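Local coordinates for protein cytidylyltransferase (Leptospira borgpetersenii serovar Hardjo-bovis, PDB 6OEW) that probably transfers nucleotidyl groups as a magnesium-binding cytidylyltransferase with a GT-A type fold, at residues K10-Q16 with I99-L105; F40-L45 with L105-L111; F47-Q51 with V121-L125. All coordinates share one frame; numbering follows the deposited sequence.

Interaction 1: residues K10-Q16 with I99-L105; sequences KVGILIQ and IDIIVRL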
loop_
_atom_site.group_PDB
_atom_site.type_symbol
_atom_site.label_atom_id
_atom_site.label_comp_id
_atom_site.label_asym_id
_atom_site.label_seq_id
_atom_site.Cartn_x
_atom_site.Cartn_y
_atom_site.Cartn_z
ATOM N N LYS A 10 12.289 14.754 0.487
ATOM C CA LYS A 10 12.566 13.405 0.025
ATOM C C LYS A 10 11.312 12.563 0.230
ATOM O O LYS A 10 10.802 12.455 1.357
ATOM C CB LYS A 10 13.767 12.798 0.754
ATOM C CG LYS A 10 14.324 11.540 0.077
ATOM C CD LYS A 10 15.498 10.935 0.855
ATOM C CE LYS A 10 16.085 9.724 0.136
ATOM N NZ LYS A 10 17.258 9.124 0.846
ATOM N N VAL A 11 10.805 12.001 -0.867
ATOM C CA VAL A 11 9.643 11.117 -0.846
ATOM C C VAL A 11 10.143 9.680 -0.744
ATOM O O VAL A 11 11.058 9.280 -1.477
ATOM C CB VAL A 11 8.786 11.298 -2.110
ATOM C CG1 VAL A 11 7.604 10.313 -2.121
ATOM C CG2 VAL A 11 8.311 12.756 -2.290
ATOM N N GLY A 12 9.540 8.898 0.161
ATOM C CA GLY A 12 9.851 7.489 0.292
ATOM C C GLY A 12 8.596 6.644 0.188
ATOM O O GLY A 12 7.581 6.986 0.795
ATOM N N ILE A 13 8.623 5.575 -0.600
ATOM C CA ILE A 13 7.506 4.631 -0.652
ATOM C C ILE A 13 7.851 3.473 0.285
ATOM O O ILE A 13 8.729 2.653 -0.009
ATOM C CB ILE A 13 7.222 4.138 -2.078
ATOM C CG1 ILE A 13 6.903 5.290 -3.022
ATOM C CG2 ILE A 13 6.033 3.130 -2.045
ATOM C CD1 ILE A 13 6.857 4.876 -4.487
ATOM N N LEU A 14 7.174 3.420 1.434
ATOM C CA LEU A 14 7.527 2.522 2.524
ATOM C C LEU A 14 6.419 1.483 2.632
ATOM O O LEU A 14 5.302 1.802 3.058
ATOM C CB LEU A 14 7.701 3.289 3.833
ATOM C CG LEU A 14 8.712 4.424 3.833
ATOM C CD1 LEU A 14 9.012 4.810 5.266
ATOM C CD2 LEU A 14 9.985 4.046 3.080
ATOM N N ILE A 15 6.726 0.251 2.224
ATOM C CA ILE A 15 5.742 -0.820 2.125
ATOM C C ILE A 15 5.901 -1.751 3.313
ATOM O O ILE A 15 6.930 -2.432 3.454
ATOM C CB ILE A 15 5.905 -1.614 0.823
ATOM C CG1 ILE A 15 6.031 -0.672 -0.377
ATOM C CG2 ILE A 15 4.739 -2.605 0.642
ATOM C CD1 ILE A 15 6.646 -1.379 -1.526
ATOM N N GLN A 16 4.869 -1.840 4.141
ATOM C CA GLN A 16 4.894 -2.798 5.237
ATOM C C GLN A 16 4.409 -4.157 4.746
ATOM O O GLN A 16 3.375 -4.266 4.073
ATOM C CB GLN A 16 4.055 -2.307 6.418
ATOM C CG GLN A 16 2.605 -2.045 6.083
ATOM C CD GLN A 16 1.782 -1.751 7.321
ATOM O OE1 GLN A 16 1.644 -0.605 7.729
ATOM N NE2 GLN A 16 1.237 -2.805 7.933
ATOM N N ILE A 99 13.697 10.275 5.117
ATOM C CA ILE A 99 12.453 10.503 4.380
ATOM C C ILE A 99 11.688 11.644 5.036
ATOM O O ILE A 99 11.507 11.666 6.262
ATOM C CB ILE A 99 11.583 9.233 4.342
ATOM C CG1 ILE A 99 12.350 8.028 3.778
ATOM C CG2 ILE A 99 10.283 9.493 3.556
ATOM C CD1 ILE A 99 12.806 8.160 2.338
ATOM N N ASP A 100 11.240 12.601 4.219
ATOM C CA ASP A 100 10.385 13.698 4.661
ATOM C C ASP A 100 8.909 13.460 4.382
ATOM O O ASP A 100 8.061 13.876 5.182
ATOM C CB ASP A 100 10.786 15.004 3.957
ATOM C CG ASP A 100 12.241 15.370 4.185
ATOM O OD1 ASP A 100 12.617 15.622 5.349
ATOM O OD2 ASP A 100 13.004 15.399 3.192
ATOM N N ILE A 101 8.582 12.828 3.254
ATOM C CA ILE A 101 7.203 12.554 2.851
ATOM C C ILE A 101 7.038 11.042 2.721
ATOM O O ILE A 101 7.615 10.421 1.816
ATOM C CB ILE A 101 6.836 13.252 1.537
ATOM C CG1 ILE A 101 7.115 14.754 1.631
ATOM C CG2 ILE A 101 5.374 13.021 1.220
ATOM C CD1 ILE A 101 6.272 15.463 2.647
ATOM N N ILE A 102 6.244 10.454 3.606
ATOM C CA ILE A 102 6.052 9.005 3.631
ATOM C C ILE A 102 4.852 8.598 2.773
ATOM O O ILE A 102 3.719 9.014 3.036
ATOM C CB ILE A 102 5.879 8.510 5.067
ATOM C CG1 ILE A 102 7.198 8.713 5.824
ATOM C CG2 ILE A 102 5.446 7.030 5.045
ATOM C CD1 ILE A 102 7.029 8.907 7.322
ATOM N N VAL A 103 5.080 7.731 1.792
ATOM C CA VAL A 103 3.984 7.076 1.084
ATOM C C VAL A 103 3.818 5.701 1.722
ATOM O O VAL A 103 4.675 4.820 1.575
ATOM C CB VAL A 103 4.229 6.980 -0.424
ATOM C CG1 VAL A 103 3.024 6.306 -1.102
ATOM C CG2 VAL A 103 4.492 8.364 -1.012
ATOM N N ARG A 104 2.743 5.533 2.476
ATOM C CA ARG A 104 2.508 4.289 3.201
ATOM C C ARG A 104 1.677 3.340 2.348
ATOM O O ARG A 104 0.550 3.675 1.970
ATOM C CB ARG A 104 1.791 4.543 4.519
ATOM C CG ARG A 104 1.608 3.195 5.232
ATOM C CD ARG A 104 0.472 3.196 6.161
ATOM N NE ARG A 104 0.338 1.942 6.925
ATOM C CZ ARG A 104 -0.740 1.705 7.656
ATOM N NH1 ARG A 104 -1.710 2.612 7.641
ATOM N NH2 ARG A 104 -0.847 0.596 8.390
ATOM N N LEU A 105 2.238 2.161 2.047
ATOM C CA LEU A 105 1.552 1.087 1.355
ATOM C C LEU A 105 1.695 -0.178 2.182
ATOM O O LEU A 105 2.611 -0.301 2.999
ATOM C CB LEU A 105 2.122 0.792 -0.036
ATOM C CG LEU A 105 2.266 1.969 -1.000
ATOM C CD1 LEU A 105 2.933 1.473 -2.294
ATOM C CD2 LEU A 105 0.911 2.593 -1.285
#
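Val11, Ile13 and Ile15 meet Ile101, Val103 and Leu105 on one face of a parallel strand pair, the tight part of the contact. CG2 of Ile13 comes 3.5 Å from CD1 of Leu105, and the two side chains cross at a slant. CG1 of Val11 touches CG2 of Val103 at 3.8 Å. Helices 37-45 and 114-126 pack over this face. A regular ladder of backbone bonds joins the strands; Gly12 O takes the N-H of Val103 at 2.8 Å.

The two strands are neighbours in the middle of the mixed sheet. Such a largely parallel sheet between helices is the Rossmann-like core of the GT-A fold. On the other face, the methyl CD1 of Ile99 lies 3.7 Å from CA of Gly12, which has no side chain to keep it away.

Lys10 and Asp100 at one end and Gln16 at the other are partly exposed, while Arg104 is buried, its NH1 paired with Glu149. The backbone N of Lys10 donates almost straight to the anti lone pair of Asp100 OD2, at 2.9 Å. Gln16 sets CG between its backbone N and carbonyl carbon (chi1 58°) and runs extended to Arg104. NE and NH2 of Arg104 both donate to OE1 of Gln16, at 3.0 and 2.8 Å. OE1 lies in the guanidinium plane, with the amide turned 42°; both N-H groups come from one face of the amide, off its lone pairs.

Interaction 2: residues F40-L45 with L105-L111; sequences FMLERL and LTGDCPL. With MG (magnesium ion), chain C; EDO (1,2-ethanediol), chain D.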
loop_
_atom_site.group_PDB
_atom_site.type_symbol
_atom_site.label_atom_id
_atom_site.label_comp_id
_atom_site.label_asym_id
_atom_site.label_seq_id
_atom_site.Cartn_x
_atom_site.Cartn_y
_atom_site.Cartn_z
ATOM N N PHE A 40 5.434 -9.026 -7.449
ATOM C CA PHE A 40 4.577 -8.370 -8.430
ATOM C C PHE A 40 4.329 -6.912 -8.064
ATOM O O PHE A 40 4.387 -6.022 -8.930
ATOM C CB PHE A 40 3.252 -9.130 -8.519
ATOM C CG PHE A 40 2.523 -8.925 -9.804
ATOM C CD1 PHE A 40 2.558 -9.904 -10.794
ATOM C CD2 PHE A 40 1.800 -7.761 -10.035
ATOM C CE1 PHE A 40 1.881 -9.736 -11.991
ATOM C CE2 PHE A 40 1.119 -7.586 -11.253
ATOM C CZ PHE A 40 1.169 -8.566 -12.224
ATOM N N MET A 41 4.019 -6.655 -6.793
ATOM C CA MET A 41 3.800 -5.291 -6.321
ATOM C C MET A 41 5.033 -4.422 -6.538
ATOM O O MET A 41 4.936 -3.291 -7.034
ATOM C CB MET A 41 3.420 -5.311 -4.843
ATOM C CG MET A 41 2.900 -3.968 -4.332
ATOM S SD MET A 41 2.641 -4.033 -2.549
ATOM C CE MET A 41 2.061 -2.345 -2.252
ATOM N N LEU A 42 6.203 -4.940 -6.172
ATOM C CA LEU A 42 7.434 -4.184 -6.338
ATOM C C LEU A 42 7.688 -3.873 -7.811
ATOM O O LEU A 42 8.081 -2.755 -8.152
ATOM C CB LEU A 42 8.598 -4.954 -5.713
ATOM C CG LEU A 42 8.529 -5.142 -4.185
ATOM C CD1 LEU A 42 9.725 -5.931 -3.674
ATOM C CD2 LEU A 42 8.467 -3.794 -3.470
ATOM N N GLU A 43 7.425 -4.832 -8.703
ATOM C CA GLU A 43 7.594 -4.567 -10.132
ATOM C C GLU A 43 6.654 -3.465 -10.613
ATOM O O GLU A 43 7.039 -2.634 -11.446
ATOM C CB GLU A 43 7.374 -5.845 -10.940
ATOM C CG GLU A 43 8.482 -6.855 -10.766
ATOM C CD GLU A 43 8.410 -7.959 -11.783
ATOM O OE1 GLU A 43 8.182 -7.673 -12.973
ATOM O OE2 GLU A 43 8.562 -9.127 -11.386
ATOM N N ARG A 44 5.422 -3.429 -10.087
ATOM C CA ARG A 44 4.492 -2.363 -10.452
ATOM C C ARG A 44 4.951 -1.006 -9.925
ATOM O O ARG A 44 4.768 0.023 -10.590
ATOM C CB ARG A 44 3.093 -2.713 -9.949
ATOM C CG ARG A 44 2.447 -3.779 -10.838
ATOM C CD ARG A 44 1.045 -4.148 -10.399
ATOM N NE ARG A 44 0.081 -3.046 -10.493
ATOM C CZ ARG A 44 -0.508 -2.630 -11.613
ATOM N NH1 ARG A 44 -0.226 -3.181 -12.792
ATOM N NH2 ARG A 44 -1.395 -1.645 -11.555
ATOM N N LEU A 45 5.563 -0.980 -8.750
ATOM C CA LEU A 45 6.044 0.280 -8.195
ATOM C C LEU A 45 7.335 0.760 -8.847
ATOM O O LEU A 45 7.697 1.928 -8.670
ATOM C CB LEU A 45 6.237 0.137 -6.686
ATOM C CG LEU A 45 4.923 -0.000 -5.932
ATOM C CD1 LEU A 45 5.178 -0.478 -4.508
ATOM C CD2 LEU A 45 4.238 1.329 -5.889
ATOM N N LEU A 105 2.238 2.161 2.047
ATOM C CA LEU A 105 1.552 1.087 1.355
ATOM C C LEU A 105 1.695 -0.178 2.182
ATOM O O LEU A 105 2.611 -0.301 2.999
ATOM C CB LEU A 105 2.122 0.792 -0.036
ATOM C CG LEU A 105 2.266 1.969 -1.000
ATOM C CD1 LEU A 105 2.933 1.473 -2.294
ATOM C CD2 LEU A 105 0.911 2.593 -1.285
ATOM N N THR A 106 0.810 -1.135 1.916
ATOM C CA THR A 106 0.868 -2.426 2.592
ATOM C C THR A 106 0.938 -3.525 1.540
ATOM O O THR A 106 0.392 -3.392 0.433
ATOM C CB THR A 106 -0.345 -2.657 3.495
ATOM O OG1 THR A 106 -1.521 -2.822 2.690
ATOM C CG2 THR A 106 -0.542 -1.487 4.461
ATOM N N GLY A 107 1.605 -4.612 1.903
ATOM C CA GLY A 107 1.860 -5.693 0.970
ATOM C C GLY A 107 0.660 -6.544 0.593
ATOM O O GLY A 107 0.814 -7.576 -0.072
ATOM N N ASP A 108 -0.542 -6.176 1.015
ATOM C CA ASP A 108 -1.701 -6.891 0.493
ATOM C C ASP A 108 -2.360 -6.150 -0.667
ATOM O O ASP A 108 -3.517 -6.430 -1.000
ATOM C CB ASP A 108 -2.711 -7.157 1.595
ATOM C CG ASP A 108 -3.043 -5.927 2.359
ATOM O OD1 ASP A 108 -2.825 -4.803 1.812
ATOM O OD2 ASP A 108 -3.478 -6.092 3.521
ATOM N N CYS A 109 -1.644 -5.213 -1.279
ATOM C CA CYS A 109 -2.138 -4.454 -2.427
ATOM C C CYS A 109 -1.259 -4.680 -3.656
ATOM O O CYS A 109 -0.673 -3.730 -4.201
ATOM C CB CYS A 109 -2.194 -2.969 -2.089
ATOM S SG CYS A 109 -3.380 -2.557 -0.811
ATOM N N PRO A 110 -1.177 -5.918 -4.142
ATOM C CA PRO A 110 -0.215 -6.219 -5.211
ATOM C C PRO A 110 -0.489 -5.521 -6.534
ATOM O O PRO A 110 0.439 -5.438 -7.347
ATOM C CB PRO A 110 -0.340 -7.737 -5.363
ATOM C CG PRO A 110 -1.755 -8.020 -4.940
ATOM C CD PRO A 110 -1.936 -7.124 -3.755
ATOM N N LEU A 111 -1.716 -5.061 -6.808
ATOM C CA LEU A 111 -2.030 -4.410 -8.079
ATOM C C LEU A 111 -2.019 -2.895 -7.975
ATOM O O LEU A 111 -2.562 -2.219 -8.862
ATOM C CB LEU A 111 -3.380 -4.875 -8.628
ATOM C CG LEU A 111 -3.511 -6.399 -8.789
ATOM C CD1 LEU A 111 -4.763 -6.772 -9.535
ATOM C CD2 LEU A 111 -2.299 -7.004 -9.481
HETATM MG MG MG C . -4.738 -5.189 4.650
HETATM C C1 EDO D . 1.868 0.846 -13.933
HETATM O O1 EDO D . 2.147 2.241 -13.726
HETATM C C2 EDO D . 1.315 0.204 -12.655
HETATM O O2 EDO D . 2.199 0.473 -11.555
HETATM O O HOH W 1 -6.499 -5.982 3.231
HETATM O O HOH W 2 -4.787 -7.503 5.504
HETATM O O HOH W 3 -6.456 -3.989 5.836
#
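Met41 swings CG anti to its backbone N (chi1 -168°) and stays extended from there, which carries its methyl from helix 37-45 into the loop of residues 105-111. Arg44 instead bends at chi3 (64°), turning its guanidinium back toward Leu111. The methyl CE of Met41 ends 3.3 Å from the carbonyl O of Thr106 and also touches CB of Leu105. Farther back along the same chain, CG of Met41 lies 3.6 Å from O of Cys109. The thioether thus lies among backbone carbonyls as well as carbon. Beside it, Leu45 and Leu105 meet tip to tip, with their CD1 atoms 3.7 Å apart.

The type I beta turn from Thr106 to Cys109 starts at the last residue of strand 101-106. In the GT-A fold the metal-binding aspartate lies at the end of a core strand, and Asp108 fits that place. OD2 of Asp108 binds the magnesium ion at 1.9 Å, and three waters are further ligands. OG1 of Thr106 donates to OD1 of Asp108, coming from above the carboxylate plane. This second-shell bond probably helps set the rotation of the carboxylate. The helix touches Thr106, Gly107 and Cys109 through Met41, but not Asp108.

At the far end of the loop, NH2 of Arg44 makes a weak bond to O of Leu111 at 3.0 Å. Ile112 O and Phe222 O also accept from this guanidinium, and the ring of Phe222 adds a cation-pi contact. An ethanediol, probably from the crystallisation liquor, lies over one guanidinium face and bonds Arg44 O through its O2. The carbonyl O of Pro110 is buried without a polar partner. CD of Arg44 comes within 3.4 Å of it, CA of Met41 makes a CA-H...O contact, and the Phe40 ring turns its edge to it.

Interaction 3: residues F47-Q51 with V121-L125; sequences FSKFQ and VDLFL
Phe50 and Val121 slide past each other, their side chains pointing in opposite directions. The end of the ring does the touching: CZ of Phe50 lies 3.4 Å from CG1 of Val121, and CE2 of Phe50 lies 3.6 Å from CB of Val121. CD1 of Leu125, one helical turn on, is 4.2 Å from CZ of Phe50. OD1 of Asp122 lies at the same end, at the ring edge and near its plane.

The ring projects from a type I beta turn, Ser48 to Gln51, in the loop between helix 37-45 and strand 54-59. Ser48 also forms an ST turn, its OG accepting from the backbone N of Phe50 at 2.9 Å. Asp118 of helix 114-126 bonds both Ser48 OG and Lys49 N, so the turn is held to that helix one turn earlier as well.

Lys49 lies against the Phe50 ring, its CG over one face. Its CG stands between the backbone N and the carbonyl carbon (chi1 60°), and the chain bends at chi3. The Lys49 and Asp122 side chains cross at a slant. NZ of Lys49 meets OD2 of Asp122 at 2.8 Å on the syn lone pair, with a weaker bond to OD1. This salt bridge lies at the protein surface, beside the more buried Phe50-Val121 contact.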
loop_
_atom_site.group_PDB
_atom_site.type_symbol
_atom_site.label_atom_id
_atom_site.label_comp_id
_atom_site.label_asym_id
_atom_site.label_seq_id
_atom_site.Cartn_x
_atom_site.Cartn_y
_atom_site.Cartn_z
ATOM N N PHE A 47 7.577 1.475 -11.784
ATOM C CA PHE A 47 7.154 2.473 -12.764
ATOM C C PHE A 47 6.874 3.842 -12.147
ATOM O O PHE A 47 6.601 4.791 -12.891
ATOM C CB PHE A 47 5.908 1.983 -13.509
ATOM C CG PHE A 47 6.148 0.751 -14.358
ATOM C CD1 PHE A 47 6.689 0.863 -15.634
ATOM C CD2 PHE A 47 5.842 -0.514 -13.877
ATOM C CE1 PHE A 47 6.913 -0.254 -16.415
ATOM C CE2 PHE A 47 6.069 -1.635 -14.661
ATOM C CZ PHE A 47 6.603 -1.503 -15.926
ATOM N N SER A 48 6.921 3.971 -10.823
ATOM C CA SER A 48 6.667 5.257 -10.183
ATOM C C SER A 48 7.831 6.206 -10.423
ATOM O O SER A 48 8.996 5.793 -10.443
ATOM C CB SER A 48 6.455 5.074 -8.682
ATOM O OG SER A 48 6.425 6.328 -8.009
ATOM N N LYS A 49 7.522 7.494 -10.615
ATOM C CA LYS A 49 8.635 8.431 -10.668
ATOM C C LYS A 49 9.367 8.525 -9.334
ATOM O O LYS A 49 10.459 9.094 -9.289
ATOM C CB LYS A 49 8.151 9.814 -11.129
ATOM C CG LYS A 49 7.102 10.439 -10.232
ATOM C CD LYS A 49 6.945 11.946 -10.518
ATOM C CE LYS A 49 5.804 12.241 -11.479
ATOM N NZ LYS A 49 5.394 13.674 -11.415
ATOM N N PHE A 50 8.824 7.951 -8.258
ATOM C CA PHE A 50 9.498 7.918 -6.963
ATOM C C PHE A 50 10.063 6.538 -6.623
ATOM O O PHE A 50 10.271 6.228 -5.444
ATOM C CB PHE A 50 8.543 8.405 -5.869
ATOM C CG PHE A 50 7.937 9.754 -6.169
ATOM C CD1 PHE A 50 8.669 10.929 -5.972
ATOM C CD2 PHE A 50 6.650 9.858 -6.684
ATOM C CE1 PHE A 50 8.121 12.164 -6.265
ATOM C CE2 PHE A 50 6.106 11.095 -6.984
ATOM C CZ PHE A 50 6.842 12.251 -6.781
ATOM N N GLN A 51 10.363 5.719 -7.633
ATOM C CA GLN A 51 10.694 4.313 -7.391
ATOM C C GLN A 51 12.045 4.111 -6.705
ATOM O O GLN A 51 12.259 3.067 -6.084
ATOM C CB GLN A 51 10.669 3.544 -8.716
ATOM C CG GLN A 51 11.633 4.077 -9.758
ATOM C CD GLN A 51 13.015 3.478 -9.611
ATOM O OE1 GLN A 51 13.173 2.395 -9.035
ATOM N NE2 GLN A 51 14.027 4.179 -10.115
ATOM N N VAL A 121 1.082 12.036 -4.861
ATOM C CA VAL A 121 2.274 12.692 -4.332
ATOM C C VAL A 121 2.400 14.090 -4.930
ATOM O O VAL A 121 2.724 15.051 -4.226
ATOM C CB VAL A 121 3.542 11.859 -4.600
ATOM C CG1 VAL A 121 4.755 12.664 -4.165
ATOM C CG2 VAL A 121 3.519 10.489 -3.849
ATOM N N ASP A 122 2.144 14.220 -6.244
ATOM C CA ASP A 122 2.226 15.532 -6.890
ATOM C C ASP A 122 1.273 16.523 -6.235
ATOM O O ASP A 122 1.643 17.677 -5.969
ATOM C CB ASP A 122 1.916 15.404 -8.389
ATOM C CG ASP A 122 3.114 14.941 -9.203
ATOM O OD1 ASP A 122 4.220 14.813 -8.626
ATOM O OD2 ASP A 122 2.948 14.703 -10.419
ATOM N N LEU A 123 0.042 16.085 -5.955
ATOM C CA LEU A 123 -0.909 16.955 -5.267
ATOM C C LEU A 123 -0.389 17.365 -3.890
ATOM O O LEU A 123 -0.502 18.537 -3.495
ATOM C CB LEU A 123 -2.268 16.247 -5.151
ATOM C CG LEU A 123 -3.459 17.054 -4.600
ATOM C CD1 LEU A 123 -3.880 18.185 -5.555
ATOM C CD2 LEU A 123 -4.645 16.146 -4.323
ATOM N N PHE A 124 0.179 16.408 -3.143
ATOM C CA PHE A 124 0.716 16.688 -1.815
ATOM C C PHE A 124 1.831 17.720 -1.899
ATOM O O PHE A 124 1.815 18.740 -1.189
ATOM C CB PHE A 124 1.206 15.359 -1.184
ATOM C CG PHE A 124 1.447 15.406 0.299
ATOM C CD1 PHE A 124 0.548 14.820 1.166
ATOM C CD2 PHE A 124 2.581 16.010 0.824
ATOM C CE1 PHE A 124 0.789 14.798 2.564
ATOM C CE2 PHE A 124 2.810 16.030 2.199
ATOM C CZ PHE A 124 1.909 15.412 3.063
ATOM N N LEU A 125 2.786 17.505 -2.806
ATOM C CA LEU A 125 3.932 18.410 -2.906
ATOM C C LEU A 125 3.520 19.805 -3.374
ATOM O O LEU A 125 4.152 20.798 -2.990
ATOM C CB LEU A 125 4.965 17.838 -3.879
ATOM C CG LEU A 125 5.639 16.510 -3.512
ATOM C CD1 LEU A 125 6.325 15.907 -4.728
ATOM C CD2 LEU A 125 6.650 16.769 -2.412
#

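In the fold
Interactions 1 and 2 are buried; interaction 3 lies at the surface. Interactions 1 and 2 share Leu105 and use the same strand, 101-106. Helix 37-45 of interaction 2 also packs on interaction 1, where Ile15 meets Leu42 and Leu45. Helix 114-126 follows that strand in the chain, and its Val121 and Phe124 reach Val103 and Ile101. Chemistry changes with place. The strand pair is held by backbone bonds and aliphatic packing. The helix-loop contact relies on a thioether, an arginine and backbone carbonyls, beside the metal site. The surface contact joins an aromatic ring to a salt bridge, far from the metal.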